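Local coordinates for protein endoglucanase (Thermotoga maritima, PDB 1VHO) that probably acts as a metal-dependent aminopeptidase of the M42 family, binding two divalent metal cations per subunit, at residues 62-67 and 178-183; 225-230 and 300-305; 245-250 and 272-277. All blocks are in the same frame, centred on the assembly; numbering follows the deposited sequence.

Contact 1 (62-67 and 178-183)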
ATOM      1  N   LEU A  62      -9.777  14.157 -12.206  1.00 22.99           N
ATOM      2  CA  LEU A  62      -8.975  14.095 -10.967  1.00 21.26           C
ATOM      3  C   LEU A  62      -8.540  12.631 -10.830  1.00 20.28           C
ATOM      4  O   LEU A  62      -9.416  11.752 -10.940  1.00 21.07           O
ATOM      5  CB  LEU A  62      -9.942  14.449  -9.851  1.00 22.87           C
ATOM      6  CG  LEU A  62      -9.542  14.521  -8.405  1.00 28.20           C
ATOM      7  CD1 LEU A  62      -8.259  15.322  -8.182  1.00 29.58           C
ATOM      8  CD2 LEU A  62     -10.698  15.145  -7.592  1.00 26.95           C
ATOM      9  N   ALA A  63      -7.283  12.382 -10.570  1.00 20.92           N
ATOM     10  CA  ALA A  63      -6.783  11.021 -10.408  1.00 19.37           C
ATOM     11  C   ALA A  63      -6.183  10.858  -9.013  1.00 18.61           C
ATOM     12  O   ALA A  63      -5.402  11.719  -8.567  1.00 21.00           O
ATOM     13  CB  ALA A  63      -5.730  10.691 -11.465  1.00 17.21           C
ATOM     14  N   PHE A  64      -6.488   9.764  -8.361  1.00 16.88           N
ATOM     15  CA  PHE A  64      -5.996   9.432  -7.023  1.00 14.43           C
ATOM     16  C   PHE A  64      -5.170   8.140  -7.206  1.00 17.31           C
ATOM     17  O   PHE A  64      -5.688   7.238  -7.894  1.00 17.66           O
ATOM     18  CB  PHE A  64      -7.101   9.212  -6.013  1.00 17.09           C
ATOM     19  CG  PHE A  64      -8.030  10.373  -5.774  1.00 18.49           C
ATOM     20  CD1 PHE A  64      -7.555  11.675  -5.725  1.00 21.29           C
ATOM     21  CD2 PHE A  64      -9.388  10.169  -5.633  1.00 22.08           C
ATOM     22  CE1 PHE A  64      -8.433  12.741  -5.542  1.00 24.31           C
ATOM     23  CE2 PHE A  64     -10.263  11.222  -5.401  1.00 23.80           C
ATOM     24  CZ  PHE A  64      -9.785  12.515  -5.354  1.00 21.18           C
ATOM     25  N   PHE A  65      -3.996   8.044  -6.603  1.00 15.02           N
ATOM     26  CA  PHE A  65      -3.155   6.873  -6.861  1.00 15.41           C
ATOM     27  C   PHE A  65      -2.677   6.183  -5.580  1.00 14.40           C
ATOM     28  O   PHE A  65      -2.241   6.873  -4.641  1.00 14.08           O
ATOM     29  CB  PHE A  65      -1.869   7.372  -7.590  1.00 19.45           C
ATOM     30  CG  PHE A  65      -2.076   7.973  -8.965  1.00 19.15           C
ATOM     31  CD1 PHE A  65      -2.309   9.353  -9.093  1.00 19.30           C
ATOM     32  CD2 PHE A  65      -2.053   7.195 -10.085  1.00 18.19           C
ATOM     33  CE1 PHE A  65      -2.504   9.886 -10.361  1.00 20.24           C
ATOM     34  CE2 PHE A  65      -2.235   7.728 -11.363  1.00 21.31           C
ATOM     35  CZ  PHE A  65      -2.468   9.098 -11.487  1.00 21.59           C
ATOM     36  N   ALA A  66      -2.536   4.860  -5.613  1.00 14.31           N
ATOM     37  CA  ALA A  66      -2.011   4.117  -4.447  1.00 15.23           C
ATOM     38  C   ALA A  66      -1.272   2.858  -4.925  1.00 17.87           C
ATOM     39  O   ALA A  66      -1.641   2.329  -5.985  1.00 17.65           O
ATOM     40  CB  ALA A  66      -3.163   3.711  -3.525  1.00 14.33           C
ATOM     41  N   HIS A  67      -0.218   2.460  -4.233  1.00 17.71           N
ATOM     42  CA  HIS A  67       0.484   1.215  -4.593  1.00 19.88           C
ATOM     43  C   HIS A  67      -0.296   0.048  -3.942  1.00 21.44           C
ATOM     44  O   HIS A  67      -1.002   0.260  -2.937  1.00 18.37           O
ATOM     45  CB  HIS A  67       1.895   1.207  -4.000  1.00 19.34           C
ATOM     46  CG  HIS A  67       2.834   2.249  -4.485  1.00 23.61           C
ATOM     47  ND1 HIS A  67       3.591   2.082  -5.636  1.00 26.53           N
ATOM     48  CD2 HIS A  67       3.169   3.471  -3.975  1.00 24.08           C
ATOM     49  CE1 HIS A  67       4.349   3.142  -5.816  1.00 26.84           C
ATOM     50  NE2 HIS A  67       4.116   3.988  -4.825  1.00 31.17           N
ATOM     51  N   GLY A 178      -7.195   1.217   1.132  1.00 13.99           N
ATOM     52  CA  GLY A 178      -8.396   1.365   1.975  1.00 15.94           C
ATOM     53  C   GLY A 178      -8.960   2.811   1.807  1.00 16.74           C
ATOM     54  O   GLY A 178     -10.159   3.002   1.657  1.00 14.87           O
ATOM     55  N   VAL A 179      -8.081   3.812   1.835  1.00 15.72           N
ATOM     56  CA  VAL A 179      -8.553   5.208   1.660  1.00 15.38           C
ATOM     57  C   VAL A 179      -9.281   5.343   0.317  1.00 17.11           C
ATOM     58  O   VAL A 179     -10.399   5.856   0.213  1.00 15.31           O
ATOM     59  CB  VAL A 179      -7.355   6.197   1.588  1.00 12.46           C
ATOM     60  CG1 VAL A 179      -7.885   7.610   1.147  1.00 12.32           C
ATOM     61  CG2 VAL A 179      -6.607   6.303   2.888  1.00 13.80           C
ATOM     62  N   LEU A 180      -8.668   4.798  -0.753  1.00 15.36           N
ATOM     63  CA  LEU A 180      -9.288   4.960  -2.079  1.00 15.91           C
ATOM     64  C   LEU A 180     -10.586   4.192  -2.215  1.00 17.16           C
ATOM     65  O   LEU A 180     -11.512   4.668  -2.921  1.00 16.33           O
ATOM     66  CB  LEU A 180      -8.261   4.661  -3.175  1.00 17.89           C
ATOM     67  CG  LEU A 180      -7.009   5.585  -3.125  1.00 18.11           C
ATOM     68  CD1 LEU A 180      -6.199   5.385  -4.401  1.00 18.09           C
ATOM     69  CD2 LEU A 180      -7.460   7.061  -3.030  1.00 17.78           C
ATOM     70  N   VAL A 181     -10.666   3.032  -1.551  1.00 16.84           N
ATOM     71  CA  VAL A 181     -11.961   2.281  -1.598  1.00 17.60           C
ATOM     72  C   VAL A 181     -13.032   3.126  -0.898  1.00 17.48           C
ATOM     73  O   VAL A 181     -14.165   3.277  -1.439  1.00 17.15           O
ATOM     74  CB  VAL A 181     -11.806   0.921  -0.886  1.00 15.77           C
ATOM     75  CG1 VAL A 181     -13.190   0.283  -0.643  1.00 16.19           C
ATOM     76  CG2 VAL A 181     -10.966  -0.015  -1.772  1.00 14.51           C
ATOM     77  N   LYS A 182     -12.681   3.701   0.248  1.00 15.90           N
ATOM     78  CA  LYS A 182     -13.646   4.537   1.010  1.00 16.47           C
ATOM     79  C   LYS A 182     -14.009   5.799   0.228  1.00 16.96           C
ATOM     80  O   LYS A 182     -15.162   6.272   0.304  1.00 16.34           O
ATOM     81  CB  LYS A 182     -13.120   4.857   2.401  1.00 17.20           C
ATOM     82  CG  LYS A 182     -13.022   3.643   3.345  1.00 21.30           C
ATOM     83  CD  LYS A 182     -14.373   2.996   3.646  1.00 26.03           C
ATOM     84  CE  LYS A 182     -15.200   3.807   4.614  1.00 27.51           C
ATOM     85  NZ  LYS A 182     -16.466   3.131   4.974  1.00 28.23           N
ATOM     86  N   VAL A 183     -13.067   6.398  -0.498  1.00 14.37           N
ATOM     87  CA  VAL A 183     -13.441   7.588  -1.299  1.00 17.56           C
ATOM     88  C   VAL A 183     -14.595   7.236  -2.259  1.00 17.77           C
ATOM     89  O   VAL A 183     -15.556   7.988  -2.428  1.00 16.88           O
ATOM     90  CB  VAL A 183     -12.256   8.049  -2.163  1.00 17.65           C
ATOM     91  CG1 VAL A 183     -12.655   9.137  -3.170  1.00 18.98           C
ATOM     92  CG2 VAL A 183     -11.136   8.589  -1.278  1.00 19.92           C
TER
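Leu180 reaches from helix 171-187 onto strand 61-67 and spreads its two methyls over two residues of the strand. CD1 lies 3.6 Å from Ala66 CB, and CD2 touches Phe64 CB at 3.7 Å. Chi1 of -59° sets CG anti to the carbonyl carbon, beside the backbone N, and chi2 of -169° then places CD1. Between those two residues, Phe65 sends its side chain to the far face of the sheet, and Leu180 CD1 meets its carbonyl carbon instead. One helical turn on, Val183 CG1 approaches Phe64 CE2 at 3.9 Å, the ring and the isopropyl group crossing obliquely. Every touching residue is buried; no hydrogen bond crosses the interface, and its side-chain contacts are carbon on carbon. Leu180 also rests on Val198 and Phe200 of strand 195-201, while Val183 meets Ala324 and Leu327 of helix 317-333, which places the contact inside a wider apolar layer. The axes of segments 178-183 and 62-67 approach to 9.0 Å, their directions 147° apart. Such helix-on-sheet packing is the core construction of an alpha/beta fold, consistent with the catalytic domain of the zinc exopeptidase clan, with the predicted zinc ligand His67 ending the strand.

Contact 2 (225-230 and 300-305); sequences VMDVTF and LISIPL
The Phe230 ring meets Pro304 at its edge, CB of the proline lying near the ring plane, 4.4 Å from CD1. This pair belongs to the pairing of two neighbouring parallel strands of the central sheet, 222-229 and 297-304. One face of the ribbon carries Val225, Asp227 and Thr229 beside Leu300, Ser302 and Pro304; the other, turned to helices 171-187 and 317-333, carries Met226 and Val228 beside Ile301 and Ile303. Five backbone hydrogen bonds knit the strands, from Ile301 N to Val225 O through to Leu305 N to Thr229 O. Asp227, a predicted zinc ligand, packs its CB 3.4 Å from Ser302 OG and 3.9 Å from Leu300 CD1. Its CG is anti to the backbone N (chi1 -152°), and beyond it OD1 takes a salt bridge from Arg281 NE and a weak bond from Val228 N. Thr229 lays CG2 against Ser302 CB, while its OG1 is hydrogen-bonded to Glu276 OE1. On the helix-covered face Met226, present as selenomethionine, lies side by side with Ile301, CE 4.2 Å from CB. Farther along, Val228 CG1 meets Leu305 CD1 at 3.9 Å.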
ATOM      1  N   VAL A 225      -1.451  11.763  -4.874  1.00 16.61           N
ATOM      2  CA  VAL A 225      -0.737  10.499  -4.680  1.00 17.46           C
ATOM      3  C   VAL A 225      -0.783  10.156  -3.198  1.00 16.73           C
ATOM      4  O   VAL A 225      -0.482  11.002  -2.376  1.00 16.44           O
ATOM      5  CB  VAL A 225       0.738  10.593  -5.134  1.00 17.57           C
ATOM      6  CG1 VAL A 225       1.558   9.388  -4.723  1.00 17.96           C
ATOM      7  CG2 VAL A 225       0.804  10.809  -6.642  1.00 17.89           C
HETATM    8  N   MSE A 226      -1.093   8.894  -2.891  1.00 15.06           N
HETATM    9  CA  MSE A 226      -1.178   8.482  -1.501  1.00 14.81           C
HETATM   10  C   MSE A 226       0.169   7.909  -1.046  1.00 17.52           C
HETATM   11  O   MSE A 226       0.777   7.144  -1.801  1.00 16.94           O
HETATM   12  CB  MSE A 226      -2.178   7.314  -1.385  1.00 14.27           C
HETATM   13  CG  MSE A 226      -3.599   7.578  -1.804  1.00 17.86           C
HETATM   14 SE   MSE A 226      -4.448   8.728  -0.524  1.00 36.13          SE
HETATM   15  CE  MSE A 226      -4.087  10.431  -1.323  1.00 17.22           C
ATOM     16  N   ASP A 227       0.461   8.087   0.228  1.00 16.37           N
ATOM     17  CA  ASP A 227       1.679   7.486   0.768  1.00 16.02           C
ATOM     18  C   ASP A 227       1.434   7.318   2.272  1.00 14.46           C
ATOM     19  O   ASP A 227       0.303   7.517   2.734  1.00 13.83           O
ATOM     20  CB  ASP A 227       2.894   8.374   0.513  1.00 17.28           C
ATOM     21  CG  ASP A 227       4.199   7.599   0.414  1.00 23.69           C
ATOM     22  OD1 ASP A 227       4.312   6.443   0.883  1.00 23.56           O
ATOM     23  OD2 ASP A 227       5.162   8.149  -0.161  1.00 29.00           O
ATOM     24  N   VAL A 228       2.447   6.871   2.985  1.00 14.39           N
ATOM     25  CA  VAL A 228       2.344   6.750   4.439  1.00 15.54           C
ATOM     26  C   VAL A 228       3.588   7.448   5.025  1.00 17.16           C
ATOM     27  O   VAL A 228       4.583   7.592   4.294  1.00 17.20           O
ATOM     28  CB  VAL A 228       2.295   5.307   4.972  1.00 15.14           C
ATOM     29  CG1 VAL A 228       0.936   4.654   4.591  1.00 14.79           C
ATOM     30  CG2 VAL A 228       3.440   4.514   4.358  1.00 16.15           C
ATOM     31  N   THR A 229       3.478   7.858   6.279  1.00 17.08           N
ATOM     32  CA  THR A 229       4.659   8.503   6.895  1.00 19.59           C
ATOM     33  C   THR A 229       4.594   8.374   8.398  1.00 21.71           C
ATOM     34  O   THR A 229       3.585   8.055   9.008  1.00 19.03           O
ATOM     35  CB  THR A 229       4.605  10.022   6.550  1.00 23.03           C
ATOM     36  OG1 THR A 229       5.858  10.646   6.854  1.00 23.14           O
ATOM     37  CG2 THR A 229       3.529  10.728   7.387  1.00 17.19           C
ATOM     38  N   PHE A 230       5.665   8.767   9.089  1.00 26.79           N
ATOM     39  CA  PHE A 230       5.565   8.858  10.564  1.00 29.24           C
ATOM     40  C   PHE A 230       6.736   9.719  11.039  1.00 30.97           C
ATOM     41  O   PHE A 230       6.533  10.837  11.495  1.00 31.37           O
ATOM     42  CB  PHE A 230       5.503   7.539  11.306  1.00 31.53           C
ATOM     43  CG  PHE A 230       4.979   7.690  12.724  1.00 33.25           C
ATOM     44  CD1 PHE A 230       3.682   8.132  12.945  1.00 31.29           C
ATOM     45  CD2 PHE A 230       5.796   7.422  13.803  1.00 32.22           C
ATOM     46  CE1 PHE A 230       3.216   8.307  14.245  1.00 32.59           C
ATOM     47  CE2 PHE A 230       5.342   7.617  15.109  1.00 34.12           C
ATOM     48  CZ  PHE A 230       4.052   8.062  15.325  1.00 31.27           C
ATOM     49  N   LEU A 300       0.753  15.360  -2.561  1.00 19.53           N
ATOM     50  CA  LEU A 300       1.113  14.140  -1.857  1.00 19.47           C
ATOM     51  C   LEU A 300       0.436  14.186  -0.485  1.00 18.93           C
ATOM     52  O   LEU A 300       0.545  15.178   0.236  1.00 16.94           O
ATOM     53  CB  LEU A 300       2.615  14.017  -1.627  1.00 18.96           C
ATOM     54  CG  LEU A 300       3.047  12.769  -0.788  1.00 22.60           C
ATOM     55  CD1 LEU A 300       2.955  11.563  -1.732  1.00 21.29           C
ATOM     56  CD2 LEU A 300       4.466  13.012  -0.318  1.00 26.51           C
ATOM     57  N   ILE A 301      -0.379  13.184  -0.159  1.00 17.14           N
ATOM     58  CA  ILE A 301      -1.060  13.143   1.134  1.00 15.00           C
ATOM     59  C   ILE A 301      -0.798  11.754   1.736  1.00 16.66           C
ATOM     60  O   ILE A 301      -1.036  10.759   1.045  1.00 16.39           O
ATOM     61  CB  ILE A 301      -2.550  13.459   1.087  1.00 17.27           C
ATOM     62  CG1 ILE A 301      -2.813  14.806   0.373  1.00 17.43           C
ATOM     63  CG2 ILE A 301      -3.132  13.560   2.503  1.00 12.85           C
ATOM     64  CD1 ILE A 301      -4.235  15.135   0.102  1.00 17.74           C
ATOM     65  N   SER A 302      -0.428  11.719   2.990  1.00 14.81           N
ATOM     66  CA  SER A 302      -0.041  10.507   3.662  1.00 15.85           C
ATOM     67  C   SER A 302      -0.828  10.152   4.903  1.00 16.57           C
ATOM     68  O   SER A 302      -1.299  11.021   5.637  1.00 15.86           O
ATOM     69  CB  SER A 302       1.455  10.620   4.123  1.00 15.40           C
ATOM     70  OG  SER A 302       2.287  10.724   2.952  1.00 19.25           O
ATOM     71  N   ILE A 303      -0.902   8.825   5.128  1.00 14.56           N
ATOM     72  CA  ILE A 303      -1.540   8.300   6.343  1.00 14.93           C
ATOM     73  C   ILE A 303      -0.441   8.021   7.382  1.00 16.03           C
ATOM     74  O   ILE A 303       0.573   7.377   7.046  1.00 16.22           O
ATOM     75  CB  ILE A 303      -2.259   6.984   5.975  1.00 13.54           C
ATOM     76  CG1 ILE A 303      -3.528   7.265   5.151  1.00 17.46           C
ATOM     77  CG2 ILE A 303      -2.626   6.205   7.252  1.00 14.50           C
ATOM     78  CD1 ILE A 303      -4.597   8.112   5.821  1.00 19.44           C
ATOM     79  N   PRO A 304      -0.562   8.504   8.609  1.00 15.13           N
ATOM     80  CA  PRO A 304       0.420   8.258   9.660  1.00 16.13           C
ATOM     81  C   PRO A 304       0.480   6.743   9.927  1.00 15.03           C
ATOM     82  O   PRO A 304      -0.572   6.097  10.002  1.00 14.96           O
ATOM     83  CB  PRO A 304      -0.151   8.917  10.923  1.00 15.95           C
ATOM     84  CG  PRO A 304      -1.042  10.013  10.330  1.00 14.81           C
ATOM     85  CD  PRO A 304      -1.686   9.322   9.130  1.00 15.66           C
ATOM     86  N   LEU A 305       1.687   6.231   9.967  1.00 15.51           N
ATOM     87  CA  LEU A 305       1.802   4.762  10.229  1.00 15.88           C
ATOM     88  C   LEU A 305       2.933   4.568  11.200  1.00 18.59           C
ATOM     89  O   LEU A 305       3.995   5.183  11.076  1.00 19.92           O
ATOM     90  CB  LEU A 305       2.027   4.099   8.865  1.00 19.55           C
ATOM     91  CG  LEU A 305       2.237   2.589   8.819  1.00 23.63           C
ATOM     92  CD1 LEU A 305       1.875   2.107   7.413  1.00 20.72           C
ATOM     93  CD2 LEU A 305       3.684   2.203   9.137  1.00 25.39           C
TER

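Contact 3 (245-250 and 272-277)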
ATOM      1  N   GLY A 245      -4.910  13.009  11.960  1.00 17.15           N
ATOM      2  CA  GLY A 245      -5.249  13.314  10.573  1.00 16.27           C
ATOM      3  C   GLY A 245      -4.218  13.005   9.515  1.00 17.80           C
ATOM      4  O   GLY A 245      -3.019  12.736   9.767  1.00 17.77           O
ATOM      5  N   PRO A 246      -4.643  13.053   8.245  1.00 17.95           N
ATOM      6  CA  PRO A 246      -3.798  12.827   7.107  1.00 17.32           C
ATOM      7  C   PRO A 246      -2.740  13.943   7.042  1.00 17.22           C
ATOM      8  O   PRO A 246      -2.941  15.048   7.586  1.00 15.79           O
ATOM      9  CB  PRO A 246      -4.691  12.812   5.897  1.00 19.49           C
ATOM     10  CG  PRO A 246      -5.937  13.514   6.322  1.00 19.00           C
ATOM     11  CD  PRO A 246      -6.048  13.354   7.816  1.00 18.60           C
ATOM     12  N   VAL A 247      -1.616  13.560   6.480  1.00 15.88           N
ATOM     13  CA  VAL A 247      -0.448  14.434   6.445  1.00 17.09           C
ATOM     14  C   VAL A 247      -0.183  15.013   5.072  1.00 16.49           C
ATOM     15  O   VAL A 247       0.103  14.336   4.072  1.00 16.36           O
ATOM     16  CB  VAL A 247       0.808  13.642   6.881  1.00 16.39           C
ATOM     17  CG1 VAL A 247       1.998  14.608   7.030  1.00 15.97           C
ATOM     18  CG2 VAL A 247       0.566  12.881   8.182  1.00 15.43           C
ATOM     19  N   ILE A 248      -0.317  16.358   5.009  1.00 14.79           N
ATOM     20  CA  ILE A 248      -0.115  17.033   3.741  1.00 15.08           C
ATOM     21  C   ILE A 248       1.377  17.182   3.453  1.00 17.34           C
ATOM     22  O   ILE A 248       2.049  17.787   4.309  1.00 17.20           O
ATOM     23  CB  ILE A 248      -0.704  18.491   3.852  1.00 19.04           C
ATOM     24  CG1 ILE A 248      -2.209  18.395   4.155  1.00 21.40           C
ATOM     25  CG2 ILE A 248      -0.396  19.243   2.572  1.00 21.84           C
ATOM     26  CD1 ILE A 248      -2.948  17.565   3.094  1.00 21.42           C
ATOM     27  N   GLY A 249       1.848  16.688   2.337  1.00 15.74           N
ATOM     28  CA  GLY A 249       3.241  16.837   1.910  1.00 17.20           C
ATOM     29  C   GLY A 249       3.420  18.266   1.375  1.00 19.22           C
ATOM     30  O   GLY A 249       2.627  18.776   0.577  1.00 17.95           O
ATOM     31  N   LEU A 250       4.536  18.910   1.778  1.00 18.97           N
ATOM     32  CA  LEU A 250       4.756  20.287   1.303  1.00 21.89           C
ATOM     33  C   LEU A 250       6.096  20.409   0.588  1.00 24.57           C
ATOM     34  O   LEU A 250       6.722  21.483   0.615  1.00 23.66           O
ATOM     35  CB  LEU A 250       4.718  21.229   2.527  1.00 19.63           C
ATOM     36  CG  LEU A 250       3.358  21.330   3.210  1.00 22.29           C
ATOM     37  CD1 LEU A 250       3.443  22.002   4.571  1.00 24.19           C
ATOM     38  CD2 LEU A 250       2.365  22.058   2.298  1.00 22.37           C
ATOM     39  N   SER A 272      -9.275  17.497  10.262  1.00 17.69           N
ATOM     40  CA  SER A 272      -8.019  17.801  10.952  1.00 20.41           C
ATOM     41  C   SER A 272      -6.862  17.307  10.097  1.00 19.21           C
ATOM     42  O   SER A 272      -6.927  16.151   9.618  1.00 18.98           O
ATOM     43  CB  SER A 272      -7.988  17.152  12.336  1.00 24.48           C
ATOM     44  OG  SER A 272      -8.986  17.805  13.152  1.00 31.63           O
ATOM     45  N   LEU A 273      -5.818  18.069   9.956  1.00 18.52           N
ATOM     46  CA  LEU A 273      -4.694  17.666   9.096  1.00 17.94           C
ATOM     47  C   LEU A 273      -3.369  17.838   9.825  1.00 19.85           C
ATOM     48  O   LEU A 273      -3.289  18.581  10.813  1.00 18.99           O
ATOM     49  CB  LEU A 273      -4.629  18.610   7.873  1.00 17.08           C
ATOM     50  CG  LEU A 273      -5.789  18.562   6.850  1.00 18.55           C
ATOM     51  CD1 LEU A 273      -5.589  19.618   5.777  1.00 19.00           C
ATOM     52  CD2 LEU A 273      -5.893  17.174   6.205  1.00 22.01           C
ATOM     53  N   GLN A 274      -2.349  17.163   9.299  1.00 18.91           N
ATOM     54  CA  GLN A 274      -0.995  17.339   9.846  1.00 19.02           C
ATOM     55  C   GLN A 274      -0.156  17.713   8.632  1.00 18.92           C
ATOM     56  O   GLN A 274      -0.725  17.714   7.525  1.00 17.18           O
ATOM     57  CB  GLN A 274      -0.493  16.018  10.457  1.00 19.38           C
ATOM     58  CG  GLN A 274      -1.251  15.632  11.706  1.00 20.53           C
ATOM     59  CD  GLN A 274      -0.774  14.369  12.363  1.00 20.95           C
ATOM     60  OE1 GLN A 274       0.044  14.456  13.270  1.00 21.45           O
ATOM     61  NE2 GLN A 274      -1.283  13.172  11.985  1.00 13.78           N
ATOM     62  N   GLU A 275       1.134  18.060   8.780  1.00 18.02           N
ATOM     63  CA  GLU A 275       1.879  18.373   7.585  1.00 18.62           C
ATOM     64  C   GLU A 275       3.339  17.936   7.751  1.00 19.20           C
ATOM     65  O   GLU A 275       3.773  17.625   8.848  1.00 20.02           O
ATOM     66  CB  GLU A 275       1.765  19.839   7.207  1.00 23.02           C
ATOM     67  CG  GLU A 275       2.637  20.774   7.998  1.00 33.26           C
ATOM     68  CD  GLU A 275       2.330  20.855   9.464  1.00 37.41           C
ATOM     69  OE1 GLU A 275       3.191  20.458  10.269  1.00 40.98           O
ATOM     70  OE2 GLU A 275       1.234  21.328   9.834  1.00 44.02           O
ATOM     71  N   GLU A 276       4.041  17.858   6.640  1.00 19.32           N
ATOM     72  CA  GLU A 276       5.465  17.477   6.693  1.00 21.32           C
ATOM     73  C   GLU A 276       6.176  18.245   5.595  1.00 21.94           C
ATOM     74  O   GLU A 276       5.601  18.506   4.535  1.00 21.75           O
ATOM     75  CB  GLU A 276       5.611  15.963   6.594  1.00 22.13           C
ATOM     76  CG  GLU A 276       5.224  15.363   5.248  1.00 21.98           C
ATOM     77  CD  GLU A 276       5.203  13.825   5.309  1.00 25.32           C
ATOM     78  OE1 GLU A 276       5.818  13.223   6.220  1.00 27.31           O
ATOM     79  OE2 GLU A 276       4.520  13.217   4.484  1.00 28.13           O
ATOM     80  N   ALA A 277       7.418  18.664   5.819  1.00 23.84           N
ATOM     81  CA  ALA A 277       8.160  19.464   4.864  1.00 25.04           C
ATOM     82  C   ALA A 277       8.368  18.772   3.533  1.00 26.73           C
ATOM     83  O   ALA A 277       8.357  19.442   2.520  1.00 26.59           O
ATOM     84  CB  ALA A 277       9.541  19.855   5.429  1.00 24.58           C
TER
HETATM   85  O   HOH W   1       2.489  13.502   2.898  1.00 19.14           O
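A beta-alpha-beta unit, strand 247-249, helix 256-268 and strand 274-276, closes here as its two parallel strands pair at one margin of the central sheet, Val247 beside Gln274 and Ile248 beside Glu275. Gln274 N bonds to Pro246 O, and the backbone ladder continues through Ile248 to Leu250 N and Glu276 O. Before the strands begin, Gly245 passes so close to Ser272 that a CB on it would fall 2.1 Å from Ser272 O. With CD anti to CA (chi2 -178°), the Gln274 side chain runs straight out and reaches back to this glycine: NE2 donates to Gly245 O at 2.9 Å, nearly straight at 169°, the nitrogen lying in the carbonyl plane on a lone pair. NE2 also bonds to Glu241 O, so two carbonyls hold the amide. An alanine in place of Gln274 would probably leave Gly245 O and Glu241 O without this donor, and the loop before strand 247-249 less firmly tied to its neighbour. On the helix side Leu273 splits its methyls, CD2 lying 3.7 Å from Pro246 CG and CD1 3.9 Å from Ile248 CG1. On the face shared with Gln274, Glu276 crosses Val247 at about a right angle, its CD 3.7 Å from CG1. With OE1 already held by Thr229, a water donates both to OE2, at 2.6 Å, and to Val247 O, at 2.8 Å.

All three contacts rest on one sheet. Contacts 1 and 2, centres 12 Å apart, meet where Phe65 O lies 2.9 Å from Met226 N, a probable hydrogen bond, and where Val179 packs on Met226. Contacts 2 and 3 have centres 8 Å apart, and Ser302 O approaches Val247 N at 2.7 Å; contacts 1 and 3 do not touch. The predicted metal site draws on the first two: the side chains of His67 and Asp227 lie about 6 Å apart, and that of Glu276, in contact 3, is about 6 Å from Asp227. A cacodylate, probably from the crystallisation liquor, lies about 3 Å from the Phe65 side chain and about 5 Å from that of Val225.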